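Protein FucU (Bifidobacterium longum subsp. infantis, PDB 3MVK) probably interconverts the anomers of L-fucose as a mutarotase and the pyranose and furanose forms of D-ribose as a pyranase. Local coordinates at residues G52-T61 with I88-H99. Sequence-based numbering, arbitrary orientation.
Sequences GGEILKAILT and IWDVYAGLIKEH
Two helices that pack side by side on the mixed beta-sheet of the RbsD/FucU fold, 52-60 and 88-97, meet here through a knob-into-hole contact: the side chain of Leu95 sits among Gly53, Leu56, Lys57 and Leu60. The axes run nearly parallel, 16° apart in N-to-C direction and 9.8 Å apart at closest approach. Both methyls of the knob are used. Leu95 CD1 reaches the backbone of the other helix, 3.4 Å from Gly53 O, whereas Leu95 CD2 lies 4.0 Å from Lys57 CB, the two side chains crossing at about a right angle. Beneath the knob, Leu56 has CG anti to its own N (chi1 -179°), which directs CD2 between the helices, 3.5 Å from Tyr92 CD1 and 3.9 Å from Leu95 CB. Leu56 and Tyr92 also touch Leu137 of strand 137-140, evidence that this apolar layer continues into the sheet. One turn on, Leu60 CD1 contacts Leu95 O at 3.5 Å and also Ile96 CA and CG1; the Ile96 side chain rests on Ala73 of strand 73-76. At the solvent side Lys57 NZ and Glu98 OE1 form a long salt bridge of 4.0 Å. At the N-terminal end the Tyr92 hydroxyl comes close to the backbone of Gly52. That hydroxyl is hydrogen-bonded to Ala135 O, which fixes the outer end of the ring, and the ring turns its edge to helix 52-60, with Gly52 C near its plane and Gly52 CA 3.4 Å from Tyr92 OH.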
# COMPACT_ATOMS: atom_id res chain seq x y z
N GLY G 52 25.72 -12.57 18.69
CA GLY G 52 26.31 -11.25 18.37
C GLY G 52 27.67 -11.35 17.70
O GLY G 52 27.96 -10.63 16.73
N GLY G 53 28.52 -12.25 18.20
CA GLY G 53 29.87 -12.42 17.63
C GLY G 53 29.85 -12.92 16.20
O GLY G 53 30.55 -12.40 15.35
N GLU G 54 29.00 -13.90 15.90
CA GLU G 54 28.99 -14.41 14.53
C GLU G 54 28.43 -13.39 13.56
O GLU G 54 28.92 -13.27 12.43
CB GLU G 54 28.30 -15.76 14.40
CG GLU G 54 26.89 -15.80 14.84
CD GLU G 54 26.33 -17.23 14.87
OE1 GLU G 54 25.68 -17.60 15.89
OE2 GLU G 54 26.57 -17.98 13.90
N ILE G 55 27.44 -12.61 14.02
CA ILE G 55 26.93 -11.52 13.20
C ILE G 55 27.99 -10.44 12.97
O ILE G 55 28.20 -10.00 11.84
CB ILE G 55 25.65 -10.91 13.79
CG1 ILE G 55 24.53 -11.95 13.73
CG2 ILE G 55 25.22 -9.66 13.01
CD1 ILE G 55 23.31 -11.56 14.49
N LEU G 56 28.66 -10.01 14.04
CA LEU G 56 29.70 -8.99 13.88
C LEU G 56 30.78 -9.47 12.95
O LEU G 56 31.23 -8.72 12.08
CB LEU G 56 30.30 -8.62 15.24
CG LEU G 56 31.38 -7.55 15.19
CD1 LEU G 56 30.87 -6.18 14.63
CD2 LEU G 56 31.97 -7.35 16.59
N LYS G 57 31.21 -10.71 13.14
CA LYS G 57 32.30 -11.25 12.31
C LYS G 57 31.91 -11.20 10.83
O LYS G 57 32.73 -10.82 9.98
CB LYS G 57 32.63 -12.67 12.72
CG LYS G 57 33.82 -13.27 11.98
CD LYS G 57 33.91 -14.78 12.30
CE LYS G 57 34.97 -15.45 11.46
NZ LYS G 57 36.34 -14.97 11.84
N ALA G 58 30.67 -11.57 10.51
CA ALA G 58 30.20 -11.57 9.15
C ALA G 58 30.12 -10.15 8.58
O ALA G 58 30.56 -9.89 7.45
CB ALA G 58 28.84 -12.28 9.06
N ILE G 59 29.57 -9.23 9.36
CA ILE G 59 29.39 -7.84 8.92
C ILE G 59 30.74 -7.18 8.62
O ILE G 59 30.88 -6.52 7.61
CB ILE G 59 28.60 -7.01 9.95
CG1 ILE G 59 27.13 -7.42 9.90
CG2 ILE G 59 28.75 -5.49 9.68
CD1 ILE G 59 26.31 -6.83 11.03
N LEU G 60 31.72 -7.39 9.49
CA LEU G 60 33.01 -6.74 9.33
C LEU G 60 33.75 -7.18 8.06
O LEU G 60 34.60 -6.43 7.56
CB LEU G 60 33.88 -6.93 10.57
CG LEU G 60 33.38 -6.25 11.85
CD1 LEU G 60 34.30 -6.64 12.99
CD2 LEU G 60 33.29 -4.73 11.72
N THR G 61 33.42 -8.35 7.52
CA THR G 61 34.01 -8.76 6.24
C THR G 61 33.58 -7.85 5.08
O THR G 61 34.28 -7.76 4.06
CB THR G 61 33.75 -10.23 5.90
OG1 THR G 61 32.38 -10.39 5.54
CG2 THR G 61 34.08 -11.14 7.07
N ILE G 88 31.28 -10.76 26.22
CA ILE G 88 31.12 -10.51 24.78
C ILE G 88 31.76 -9.17 24.36
O ILE G 88 32.13 -9.01 23.20
CB ILE G 88 29.65 -10.56 24.32
CG1 ILE G 88 29.57 -10.86 22.80
CG2 ILE G 88 28.96 -9.26 24.67
CD1 ILE G 88 28.20 -11.29 22.31
N TRP G 89 31.94 -8.25 25.31
CA TRP G 89 32.61 -6.99 25.00
C TRP G 89 34.03 -7.22 24.50
O TRP G 89 34.47 -6.58 23.55
CB TRP G 89 32.64 -6.06 26.21
CG TRP G 89 31.28 -5.59 26.67
CD1 TRP G 89 30.05 -5.92 26.12
CD2 TRP G 89 31.00 -4.72 27.77
NE1 TRP G 89 29.05 -5.29 26.80
CE2 TRP G 89 29.60 -4.55 27.82
CE3 TRP G 89 31.82 -4.06 28.71
CZ2 TRP G 89 28.97 -3.74 28.79
CZ3 TRP G 89 31.19 -3.26 29.67
CH2 TRP G 89 29.78 -3.11 29.70
N ASP G 90 34.74 -8.17 25.11
CA ASP G 90 36.10 -8.48 24.67
C ASP G 90 36.09 -9.30 23.39
O ASP G 90 36.99 -9.17 22.57
CB ASP G 90 36.89 -9.22 25.76
CG ASP G 90 37.34 -8.30 26.90
OD1 ASP G 90 37.23 -7.04 26.81
OD2 ASP G 90 37.83 -8.84 27.91
N VAL G 91 35.06 -10.13 23.21
CA VAL G 91 34.90 -10.83 21.93
C VAL G 91 34.75 -9.80 20.80
O VAL G 91 35.43 -9.88 19.77
CB VAL G 91 33.69 -11.78 21.96
CG1 VAL G 91 33.40 -12.36 20.58
CG2 VAL G 91 33.92 -12.90 22.98
N TYR G 92 33.88 -8.82 21.02
CA TYR G 92 33.67 -7.78 20.02
C TYR G 92 34.97 -7.03 19.71
O TYR G 92 35.29 -6.76 18.56
CB TYR G 92 32.61 -6.78 20.48
CG TYR G 92 31.18 -7.29 20.46
CD1 TYR G 92 30.81 -8.41 19.67
CD2 TYR G 92 30.18 -6.63 21.18
CE1 TYR G 92 29.48 -8.85 19.63
CE2 TYR G 92 28.87 -7.06 21.14
CZ TYR G 92 28.52 -8.17 20.37
OH TYR G 92 27.21 -8.58 20.33
N ALA G 93 35.73 -6.70 20.76
CA ALA G 93 37.03 -6.03 20.58
C ALA G 93 37.99 -6.84 19.70
O ALA G 93 38.66 -6.26 18.84
CB ALA G 93 37.66 -5.72 21.94
N GLY G 94 38.05 -8.15 19.92
CA GLY G 94 38.89 -9.07 19.17
C GLY G 94 38.47 -9.11 17.72
O GLY G 94 39.31 -9.08 16.82
N LEU G 95 37.16 -9.15 17.48
CA LEU G 95 36.67 -9.21 16.11
C LEU G 95 36.95 -7.91 15.36
O LEU G 95 37.29 -7.94 14.16
CB LEU G 95 35.17 -9.57 16.08
CG LEU G 95 34.83 -10.99 16.55
CD1 LEU G 95 33.33 -11.17 16.77
CD2 LEU G 95 35.34 -12.08 15.63
N ILE G 96 36.80 -6.79 16.04
CA ILE G 96 37.13 -5.49 15.45
C ILE G 96 38.62 -5.41 15.17
O ILE G 96 39.03 -4.94 14.10
CB ILE G 96 36.65 -4.34 16.35
CG1 ILE G 96 35.11 -4.29 16.34
CG2 ILE G 96 37.32 -3.00 15.94
CD1 ILE G 96 34.48 -3.34 17.34
N LYS G 97 39.44 -5.89 16.10
CA LYS G 97 40.90 -5.79 15.96
C LYS G 97 41.40 -6.49 14.69
O LYS G 97 42.41 -6.08 14.11
CB LYS G 97 41.61 -6.35 17.19
N GLU G 98 40.68 -7.53 14.27
CA GLU G 98 41.00 -8.27 13.04
C GLU G 98 40.94 -7.38 11.80
O GLU G 98 41.61 -7.67 10.80
CB GLU G 98 40.09 -9.51 12.89
CG GLU G 98 40.33 -10.55 13.99
CD GLU G 98 39.48 -11.82 13.86
OE1 GLU G 98 38.68 -11.97 12.91
OE2 GLU G 98 39.64 -12.69 14.75
N HIS G 99 40.15 -6.31 11.87
CA HIS G 99 39.97 -5.39 10.73
C HIS G 99 40.49 -3.99 10.94
O HIS G 99 40.76 -3.26 9.98
CB HIS G 99 38.49 -5.30 10.39
CG HIS G 99 37.97 -6.53 9.73
ND1 HIS G 99 37.40 -7.57 10.43
CD2 HIS G 99 38.02 -6.92 8.44
CE1 HIS G 99 37.08 -8.53 9.59
NE2 HIS G 99 37.45 -8.17 8.37